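Local coordinates for actin-related protein 8 (Homo sapiens, PDB 4FO0) that binds ATP with low basal ATPase activity, cannot polymerise, and serves as a proposed core component of the INO80 chromatin remodelling complex, at residues A115-C120 against A343-F348; K306-L311 against I336-S341; T496-Y501 against P530-I535. All blocks are in the same frame, centred on the assembly; numbering follows the deposited sequence.

Contact 1 of 3, residues A115-C120 against A343-F348; sequences AILDHC and ALLYQF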
loop_
_atom_site.group_PDB
_atom_site.type_symbol
_atom_site.label_atom_id
_atom_site.label_comp_id
_atom_site.label_asym_id
_atom_site.label_seq_id
_atom_site.Cartn_x
_atom_site.Cartn_y
_atom_site.Cartn_z
ATOM N N ALA A 115 -17.099 27.889 -2.365
ATOM C CA ALA A 115 -17.529 28.759 -1.297
ATOM C C ALA A 115 -16.439 28.687 -0.234
ATOM O O ALA A 115 -15.713 27.691 -0.168
ATOM C CB ALA A 115 -18.842 28.267 -0.734
ATOM N N ILE A 116 -16.289 29.729 0.588
ATOM C CA ILE A 116 -15.376 29.588 1.721
ATOM C C ILE A 116 -16.129 29.189 2.995
ATOM O O ILE A 116 -17.181 29.745 3.323
ATOM C CB ILE A 116 -14.392 30.791 1.954
ATOM C CG1 ILE A 116 -14.949 31.749 2.981
ATOM C CG2 ILE A 116 -13.998 31.517 0.642
ATOM C CD1 ILE A 116 -15.958 32.664 2.395
ATOM N N LEU A 117 -15.604 28.178 3.677
ATOM C CA LEU A 117 -16.197 27.710 4.917
ATOM C C LEU A 117 -15.607 28.503 6.068
ATOM O O LEU A 117 -16.265 28.725 7.076
ATOM C CB LEU A 117 -15.896 26.235 5.120
ATOM C CG LEU A 117 -16.549 25.251 4.157
ATOM C CD1 LEU A 117 -16.329 23.832 4.658
ATOM C CD2 LEU A 117 -18.025 25.563 4.037
ATOM N N ASP A 118 -14.358 28.932 5.889
ATOM C CA ASP A 118 -13.584 29.609 6.925
ATOM C C ASP A 118 -12.504 30.474 6.303
ATOM O O ASP A 118 -11.934 30.123 5.283
ATOM C CB ASP A 118 -12.915 28.601 7.859
ATOM C CG ASP A 118 -13.747 28.298 9.093
ATOM O OD1 ASP A 118 -13.761 29.146 10.016
ATOM O OD2 ASP A 118 -14.369 27.211 9.141
ATOM N N HIS A 119 -12.225 31.611 6.918
ATOM C CA HIS A 119 -11.240 32.516 6.386
ATOM C C HIS A 119 -9.914 31.840 6.285
ATOM O O HIS A 119 -9.188 31.990 5.288
ATOM C CB HIS A 119 -11.126 33.746 7.264
ATOM C CG HIS A 119 -10.102 34.734 6.788
ATOM N ND1 HIS A 119 -8.935 34.910 7.411
ATOM C CD2 HIS A 119 -10.103 35.600 5.708
ATOM C CE1 HIS A 119 -8.223 35.841 6.768
ATOM N NE2 HIS A 119 -8.941 36.264 5.727
ATOM N N CYS A 120 -9.573 31.086 7.316
ATOM C CA CYS A 120 -8.354 30.306 7.305
ATOM C C CYS A 120 -8.679 28.827 7.330
ATOM O O CYS A 120 -9.676 28.413 7.902
ATOM C CB CYS A 120 -7.474 30.685 8.489
ATOM S SG CYS A 120 -6.550 32.208 8.221
ATOM N N ALA A 343 -10.486 27.754 4.101
ATOM C CA ALA A 343 -11.229 26.487 4.077
ATOM C C ALA A 343 -12.250 26.587 2.960
ATOM O O ALA A 343 -13.201 27.370 3.061
ATOM C CB ALA A 343 -11.926 26.212 5.412
ATOM N N LEU A 344 -12.035 25.808 1.901
ATOM C CA LEU A 344 -12.867 25.846 0.696
ATOM C C LEU A 344 -13.814 24.665 0.567
ATOM O O LEU A 344 -13.482 23.528 0.919
ATOM C CB LEU A 344 -11.984 25.896 -0.537
ATOM C CG LEU A 344 -11.150 27.160 -0.671
ATOM C CD1 LEU A 344 -10.094 26.951 -1.738
ATOM C CD2 LEU A 344 -12.046 28.328 -1.044
ATOM N N LEU A 345 -15.002 24.944 0.051
ATOM C CA LEU A 345 -15.974 23.898 -0.240
ATOM C C LEU A 345 -16.386 23.955 -1.706
ATOM O O LEU A 345 -16.832 24.993 -2.184
ATOM C CB LEU A 345 -17.207 24.058 0.628
ATOM C CG LEU A 345 -18.278 23.032 0.300
ATOM C CD1 LEU A 345 -17.844 21.684 0.837
ATOM C CD2 LEU A 345 -19.601 23.457 0.884
ATOM N N TYR A 346 -16.226 22.828 -2.399
ATOM C CA TYR A 346 -16.512 22.703 -3.826
ATOM C C TYR A 346 -17.725 21.813 -4.116
ATOM O O TYR A 346 -17.828 20.691 -3.604
ATOM C CB TYR A 346 -15.319 22.078 -4.539
ATOM C CG TYR A 346 -14.157 23.005 -4.792
ATOM C CD1 TYR A 346 -14.056 23.699 -5.994
ATOM C CD2 TYR A 346 -13.137 23.150 -3.858
ATOM C CE1 TYR A 346 -12.989 24.532 -6.253
ATOM C CE2 TYR A 346 -12.057 23.997 -4.104
ATOM C CZ TYR A 346 -11.994 24.684 -5.302
ATOM O OH TYR A 346 -10.936 25.523 -5.571
ATOM N N GLN A 347 -18.635 22.313 -4.947
ATOM C CA GLN A 347 -19.657 21.466 -5.563
ATOM C C GLN A 347 -19.107 20.867 -6.846
ATOM O O GLN A 347 -18.446 21.552 -7.636
ATOM C CB GLN A 347 -20.901 22.274 -5.941
ATOM C CG GLN A 347 -21.498 23.090 -4.829
ATOM C CD GLN A 347 -21.836 22.247 -3.625
ATOM O OE1 GLN A 347 -22.518 21.225 -3.732
ATOM N NE2 GLN A 347 -21.352 22.664 -2.463
ATOM N N PHE A 348 -19.365 19.592 -7.079
ATOM C CA PHE A 348 -19.292 19.153 -8.466
ATOM C C PHE A 348 -19.941 17.840 -8.790
ATOM O O PHE A 348 -20.318 17.066 -7.904
ATOM C CB PHE A 348 -17.888 19.255 -9.047
ATOM C CG PHE A 348 -17.061 18.043 -8.858
ATOM C CD1 PHE A 348 -16.186 17.634 -9.866
ATOM C CD2 PHE A 348 -17.110 17.333 -7.671
ATOM C CE1 PHE A 348 -15.392 16.523 -9.702
ATOM C CE2 PHE A 348 -16.323 16.208 -7.496
ATOM C CZ PHE A 348 -15.462 15.805 -8.511
#
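Ala115 and Leu345 form an antiparallel hydrogen-bonded pair through two backbone bonds: Ala115 N to Leu345 O at 2.9 Å, and Leu345 N to Ala115 O at 2.8 Å. Farther along, Ala343 O receives Leu117 N at 2.6 Å and, weakly, Asp118 N at 3.4 Å, while Ala343 N returns a bond to Asp118 O. One carbonyl thus gathers two successive amides, and the register slips by one residue. The denser packing lies on the face that carries Ala343 and Leu345. Ala343, buried among otherwise more exposed contact residues, lays its methyl against Asp118 CB at 3.6 Å and also meets Leu117 CB. With CG of Leu117 anti to its own carbonyl carbon (chi1 -68°), the branch point comes 3.8 Å from Leu345 CB, and the two leucines cross obliquely. Leu345 is backed in turn by Glu333 and Gln335 of strand 330-336. The other face is looser. There Ile116 and Leu344 make a non-hydrogen-bonded pair, Ile116 CG2 lying 4.1 Å from Leu344 CD2, and the remainder of Ile116 leads away at the exposed surface. Leu117 and Asp118, both opposite Ala343, form a classic beta bulge in an outermost strand of a three-stranded antiparallel sheet.

Contact 2 of 3, residues K306-L311 against I336-S341; sequences KMDCLL and IRHPDS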
loop_
_atom_site.group_PDB
_atom_site.type_symbol
_atom_site.label_atom_id
_atom_site.label_comp_id
_atom_site.label_asym_id
_atom_site.label_seq_id
_atom_site.Cartn_x
_atom_site.Cartn_y
_atom_site.Cartn_z
ATOM N N LYS A 306 2.585 17.732 -2.726
ATOM C CA LYS A 306 2.187 16.828 -1.645
ATOM C C LYS A 306 0.775 17.041 -1.140
ATOM O O LYS A 306 0.049 16.072 -0.886
ATOM C CB LYS A 306 3.157 16.933 -0.466
ATOM C CG LYS A 306 4.217 15.858 -0.435
ATOM C CD LYS A 306 5.629 16.438 -0.486
ATOM C CE LYS A 306 5.955 17.243 0.760
ATOM N NZ LYS A 306 6.673 18.497 0.381
ATOM N N MET A 307 0.399 18.307 -0.965
ATOM C CA MET A 307 -0.923 18.640 -0.434
ATOM C C MET A 307 -2.025 18.190 -1.398
ATOM O O MET A 307 -3.029 17.614 -0.978
ATOM C CB MET A 307 -1.039 20.147 -0.135
ATOM C CG MET A 307 -0.206 20.639 1.056
ATOM S SD MET A 307 -0.752 19.899 2.610
ATOM C CE MET A 307 0.522 18.660 2.842
ATOM N N ASP A 308 -1.825 18.475 -2.684
ATOM C CA ASP A 308 -2.718 18.044 -3.744
ATOM C C ASP A 308 -2.838 16.528 -3.775
ATOM O O ASP A 308 -3.935 15.972 -3.908
ATOM C CB ASP A 308 -2.199 18.535 -5.094
ATOM C CG ASP A 308 -2.294 20.045 -5.238
ATOM O OD1 ASP A 308 -2.988 20.674 -4.413
ATOM O OD2 ASP A 308 -1.687 20.603 -6.181
ATOM N N CYS A 309 -1.697 15.863 -3.655
ATOM C CA CYS A 309 -1.673 14.420 -3.652
ATOM C C CYS A 309 -2.472 13.829 -2.513
ATOM O O CYS A 309 -3.187 12.847 -2.704
ATOM C CB CYS A 309 -0.243 13.914 -3.639
ATOM S SG CYS A 309 0.476 14.115 -5.251
ATOM N N LEU A 310 -2.364 14.422 -1.332
ATOM C CA LEU A 310 -3.192 13.977 -0.211
ATOM C C LEU A 310 -4.669 14.169 -0.553
ATOM O O LEU A 310 -5.512 13.334 -0.222
ATOM C CB LEU A 310 -2.829 14.723 1.083
ATOM C CG LEU A 310 -1.430 14.443 1.631
ATOM C CD1 LEU A 310 -1.135 15.354 2.790
ATOM C CD2 LEU A 310 -1.313 12.995 2.072
ATOM N N LEU A 311 -4.966 15.274 -1.231
ATOM C CA LEU A 311 -6.323 15.573 -1.672
ATOM C C LEU A 311 -6.846 14.519 -2.647
ATOM O O LEU A 311 -7.945 13.986 -2.473
ATOM C CB LEU A 311 -6.361 16.940 -2.338
ATOM C CG LEU A 311 -7.736 17.342 -2.867
ATOM C CD1 LEU A 311 -8.721 17.504 -1.721
ATOM C CD2 LEU A 311 -7.631 18.612 -3.684
ATOM N N ILE A 336 -11.319 21.728 0.576
ATOM C CA ILE A 336 -9.871 21.832 0.600
ATOM C C ILE A 336 -9.478 22.712 1.779
ATOM O O ILE A 336 -9.972 23.815 1.922
ATOM C CB ILE A 336 -9.288 22.420 -0.681
ATOM C CG1 ILE A 336 -9.825 21.687 -1.919
ATOM C CG2 ILE A 336 -7.768 22.333 -0.619
ATOM C CD1 ILE A 336 -9.161 22.135 -3.240
ATOM N N ARG A 337 -8.608 22.198 2.636
ATOM C CA ARG A 337 -8.101 22.949 3.772
ATOM C C ARG A 337 -6.578 22.916 3.761
ATOM O O ARG A 337 -5.944 22.345 4.648
ATOM C CB ARG A 337 -8.634 22.362 5.077
ATOM C CG ARG A 337 -10.147 22.379 5.162
ATOM C CD ARG A 337 -10.630 21.935 6.533
ATOM N NE ARG A 337 -12.002 22.362 6.796
ATOM C CZ ARG A 337 -12.327 23.481 7.444
ATOM N NH1 ARG A 337 -11.377 24.284 7.898
ATOM N NH2 ARG A 337 -13.602 23.799 7.641
ATOM N N HIS A 338 -5.987 23.539 2.752
ATOM C CA HIS A 338 -4.541 23.585 2.668
ATOM C C HIS A 338 -3.959 24.738 3.444
ATOM O O HIS A 338 -4.609 25.761 3.639
ATOM C CB HIS A 338 -4.107 23.663 1.217
ATOM C CG HIS A 338 -4.363 22.399 0.465
ATOM N ND1 HIS A 338 -4.168 22.285 -0.896
ATOM C CD2 HIS A 338 -4.799 21.189 0.891
ATOM C CE1 HIS A 338 -4.478 21.057 -1.275
ATOM N NE2 HIS A 338 -4.869 20.375 -0.213
ATOM N N PRO A 339 -2.718 24.581 3.893
ATOM C CA PRO A 339 -2.073 25.744 4.507
ATOM C C PRO A 339 -1.988 26.887 3.481
ATOM O O PRO A 339 -1.951 26.619 2.278
ATOM C CB PRO A 339 -0.675 25.220 4.873
ATOM C CG PRO A 339 -0.789 23.710 4.824
ATOM C CD PRO A 339 -1.811 23.430 3.764
ATOM N N ASP A 340 -1.989 28.139 3.939
ATOM C CA ASP A 340 -1.819 29.283 3.035
ATOM C C ASP A 340 -3.042 29.504 2.136
ATOM O O ASP A 340 -2.981 30.209 1.127
ATOM C CB ASP A 340 -0.558 29.116 2.175
ATOM C CG ASP A 340 0.711 29.647 2.857
ATOM O OD1 ASP A 340 0.651 30.049 4.047
ATOM O OD2 ASP A 340 1.779 29.651 2.190
ATOM N N SER A 341 -4.152 28.882 2.503
ATOM C CA SER A 341 -5.409 29.105 1.808
ATOM C C SER A 341 -6.589 29.042 2.779
ATOM O O SER A 341 -6.433 28.683 3.955
ATOM C CB SER A 341 -5.588 28.114 0.654
ATOM O OG SER A 341 -5.293 26.798 1.072
#
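Met307 lays its CB over the centre of the His338 imidazole in a CH-pi contact, 3.7 Å from the centroid and 9° off the ring normal. The opposite face is covered by CG2 of Ile336, from the same segment as the histidine, so the ring is sandwiched between two aliphatic groups. CG of His338 stands anti to its carbonyl carbon (chi1 -70°), a torsion that carries CG toward helix 306-319. Purely apolar contacts flank it: Met307 SD reaches Pro339 CD at 3.9 Å, and Leu311 CD2 meets Ile336 CD1 at 3.9 Å, the latter two side chains crossing at about a right angle. On the polar side, Asp308 OD1 lies at the imidazole edge, 3.5 Å from His338 CE1, with carboxylate and ring planes 35° apart. This carboxylate is held elsewhere, by the Gln302 amide and the Tyr298 hydroxyl; its proximity would probably favour positive charge on the histidine. Within the loop, Ser341 OG donates to His338 O at 2.9 Å from above the carbonyl plane, across the type II turn that runs from His338 to Ser341. The contact thus sets the start of helix 306-319 against the connection between strands 330-336 and 343-350, with Ile336 also packing on Tyr346 of the latter strand.

Contact 3 of 3, residues T496-Y501 against P530-I535; sequences TKKKMY and PSFRRI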
loop_
_atom_site.group_PDB
_atom_site.type_symbol
_atom_site.label_atom_id
_atom_site.label_comp_id
_atom_site.label_asym_id
_atom_site.label_seq_id
_atom_site.Cartn_x
_atom_site.Cartn_y
_atom_site.Cartn_z
ATOM N N THR A 496 -4.597 -28.388 -3.547
ATOM C CA THR A 496 -4.171 -27.043 -3.218
ATOM C C THR A 496 -5.064 -26.055 -3.965
ATOM O O THR A 496 -5.699 -25.198 -3.340
ATOM C CB THR A 496 -2.700 -26.798 -3.591
ATOM O OG1 THR A 496 -1.850 -27.598 -2.763
ATOM C CG2 THR A 496 -2.339 -25.343 -3.385
ATOM N N LYS A 497 -5.140 -26.191 -5.292
ATOM C CA LYS A 497 -5.942 -25.270 -6.096
ATOM C C LYS A 497 -7.382 -25.192 -5.616
ATOM O O LYS A 497 -7.956 -24.109 -5.533
ATOM C CB LYS A 497 -5.917 -25.637 -7.571
ATOM C CG LYS A 497 -4.565 -25.509 -8.209
ATOM C CD LYS A 497 -4.640 -25.856 -9.686
ATOM C CE LYS A 497 -3.254 -26.007 -10.273
ATOM N NZ LYS A 497 -3.243 -25.821 -11.745
ATOM N N LYS A 498 -7.983 -26.333 -5.313
ATOM C CA LYS A 498 -9.338 -26.298 -4.796
ATOM C C LYS A 498 -9.368 -25.337 -3.615
ATOM O O LYS A 498 -10.224 -24.449 -3.537
ATOM C CB LYS A 498 -9.818 -27.690 -4.378
ATOM C CG LYS A 498 -10.509 -28.468 -5.488
ATOM C CD LYS A 498 -11.295 -29.662 -4.937
ATOM C CE LYS A 498 -10.378 -30.685 -4.267
ATOM N NZ LYS A 498 -11.130 -31.791 -3.593
ATOM N N LYS A 499 -8.409 -25.503 -2.708
ATOM C CA LYS A 499 -8.349 -24.679 -1.507
ATOM C C LYS A 499 -8.171 -23.199 -1.827
ATOM O O LYS A 499 -8.815 -22.352 -1.215
ATOM C CB LYS A 499 -7.246 -25.175 -0.573
ATOM C CG LYS A 499 -7.516 -26.575 -0.020
ATOM C CD LYS A 499 -6.683 -26.894 1.215
ATOM C CE LYS A 499 -5.213 -27.119 0.877
ATOM N NZ LYS A 499 -4.377 -27.213 2.114
ATOM N N MET A 500 -7.315 -22.902 -2.801
ATOM C CA MET A 500 -7.030 -21.525 -3.204
ATOM C C MET A 500 -8.204 -20.816 -3.876
ATOM O O MET A 500 -8.531 -19.688 -3.502
ATOM C CB MET A 500 -5.805 -21.468 -4.119
ATOM C CG MET A 500 -4.530 -22.039 -3.494
ATOM S SD MET A 500 -4.250 -21.443 -1.816
ATOM C CE MET A 500 -2.854 -22.423 -1.288
ATOM N N TYR A 501 -8.830 -21.454 -4.867
ATOM C CA TYR A 501 -9.993 -20.850 -5.522
ATOM C C TYR A 501 -11.071 -20.601 -4.492
ATOM O O TYR A 501 -11.759 -19.588 -4.545
ATOM C CB TYR A 501 -10.584 -21.732 -6.628
ATOM C CG TYR A 501 -9.730 -21.895 -7.858
ATOM C CD1 TYR A 501 -9.557 -20.856 -8.759
ATOM C CD2 TYR A 501 -9.109 -23.105 -8.132
ATOM C CE1 TYR A 501 -8.765 -21.012 -9.899
ATOM C CE2 TYR A 501 -8.320 -23.274 -9.259
ATOM C CZ TYR A 501 -8.151 -22.225 -10.141
ATOM O OH TYR A 501 -7.361 -22.407 -11.258
ATOM N N PRO A 530 -13.546 -23.527 -15.696
ATOM C CA PRO A 530 -14.931 -23.942 -15.444
ATOM C C PRO A 530 -14.973 -25.319 -14.806
ATOM O O PRO A 530 -15.904 -25.624 -14.056
ATOM C CB PRO A 530 -15.553 -23.979 -16.844
ATOM C CG PRO A 530 -14.514 -23.388 -17.777
ATOM C CD PRO A 530 -13.204 -23.630 -17.120
ATOM N N SER A 531 -13.960 -26.131 -15.102
ATOM C CA SER A 531 -13.813 -27.436 -14.473
ATOM C C SER A 531 -13.766 -27.322 -12.945
ATOM O O SER A 531 -14.440 -28.075 -12.240
ATOM C CB SER A 531 -12.558 -28.136 -14.996
ATOM O OG SER A 531 -11.546 -28.154 -14.005
ATOM N N PHE A 532 -12.977 -26.371 -12.441
ATOM C CA PHE A 532 -12.845 -26.144 -10.998
ATOM C C PHE A 532 -14.063 -25.449 -10.417
ATOM O O PHE A 532 -14.452 -25.706 -9.271
ATOM C CB PHE A 532 -11.598 -25.317 -10.682
ATOM C CG PHE A 532 -10.334 -26.123 -10.623
ATOM C CD1 PHE A 532 -10.023 -26.863 -9.486
ATOM C CD2 PHE A 532 -9.451 -26.144 -11.703
ATOM C CE1 PHE A 532 -8.845 -27.618 -9.416
ATOM C CE2 PHE A 532 -8.269 -26.894 -11.648
ATOM C CZ PHE A 532 -7.965 -27.634 -10.499
ATOM N N ARG A 533 -14.653 -24.562 -11.212
ATOM C CA ARG A 533 -15.850 -23.833 -10.804
ATOM C C ARG A 533 -16.955 -24.800 -10.400
ATOM O O ARG A 533 -17.785 -24.487 -9.548
ATOM C CB ARG A 533 -16.335 -22.938 -11.942
ATOM C CG ARG A 533 -17.466 -22.020 -11.550
ATOM C CD ARG A 533 -18.317 -21.678 -12.758
ATOM N NE ARG A 533 -19.356 -20.716 -12.414
ATOM C CZ ARG A 533 -19.358 -19.451 -12.823
ATOM N NH1 ARG A 533 -18.380 -19.007 -13.607
ATOM N NH2 ARG A 533 -20.340 -18.633 -12.463
ATOM N N ARG A 534 -16.955 -25.975 -11.026
ATOM C CA ARG A 534 -17.922 -27.023 -10.721
ATOM C C ARG A 534 -17.513 -27.800 -9.475
ATOM O O ARG A 534 -18.225 -27.808 -8.467
ATOM C CB ARG A 534 -18.090 -27.958 -11.918
ATOM C CG ARG A 534 -18.953 -27.348 -13.018
ATOM C CD ARG A 534 -19.152 -28.293 -14.194
ATOM N NE ARG A 534 -18.225 -28.004 -15.283
ATOM C CZ ARG A 534 -17.181 -28.762 -15.602
ATOM N NH1 ARG A 534 -16.934 -29.878 -14.917
ATOM N NH2 ARG A 534 -16.389 -28.406 -16.611
ATOM N N ILE A 535 -16.355 -28.443 -9.549
ATOM C CA ILE A 535 -15.789 -29.137 -8.398
ATOM C C ILE A 535 -15.917 -28.362 -7.080
ATOM O O ILE A 535 -15.958 -28.963 -6.013
ATOM C CB ILE A 535 -14.301 -29.417 -8.624
ATOM C CG1 ILE A 535 -14.074 -29.963 -10.037
ATOM C CG2 ILE A 535 -13.772 -30.355 -7.550
ATOM C CD1 ILE A 535 -12.661 -29.745 -10.562
#
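Phe532 reaches from its short helix to meet Tyr501, whose CE2 lies over one face of the phenylalanine ring toward the rim, 3.7 Å from Phe532 CG. The two rings are oblique, with centroids 5.1 Å apart and planes at 35°. Two lysines add their aliphatic parts: Lys497 CD approaches Phe532 CZ at 3.9 Å, and Lys498 CG stands at the ring's edge, 4.3 Å from CD1 of Phe532. Farther out, Lys498 CD touches Ile535 CG2 at 3.7 Å, the two side chains crossing at about a right angle. An alanine in place of Phe532 would probably open a gap beside the Tyr501 ring and leave the Lys497 methylenes without their partner across the helices. The first shell is itself positioned from outside. Lys497 is extended beyond CG, and its NZ forms a salt bridge with Asp489; Tyr501 also packs on Leu485 and Ile488 of helix 480-489, and on Met528, Pro529 and Ile536. The axes of segments 496-501 and 530-535 approach to 10.4 Å and cross at -79°. Helix 494-502 leads into strand 503-507 and helix 530-535 precedes strand 540-542, parallel neighbours in the six-stranded mixed sheet, while Arg533 rests on helix 516-527.

Overall arrangement
Contacts 1 and 2 adjoin, their centres 12 Å apart, and share the hairpin of strands 330-336 and 343-350: contact 1 adds an outer strand to it, and contact 2 seats its connecting loop on a helix. A backbone hydrogen bond between Leu344 and Ile336 joins them directly. Contact 3 lies across the chain's centre, about 53 Å from contact 1 between centres. Contact 2 is buried, whereas contacts 1 and 3 are at the surface. Main-chain hydrogen bonding dominates contact 1, whereas contacts 2 and 3 rest mainly on side-chain packing, around an imidazole in the one and on aromatic rings and lysine methylenes in the other.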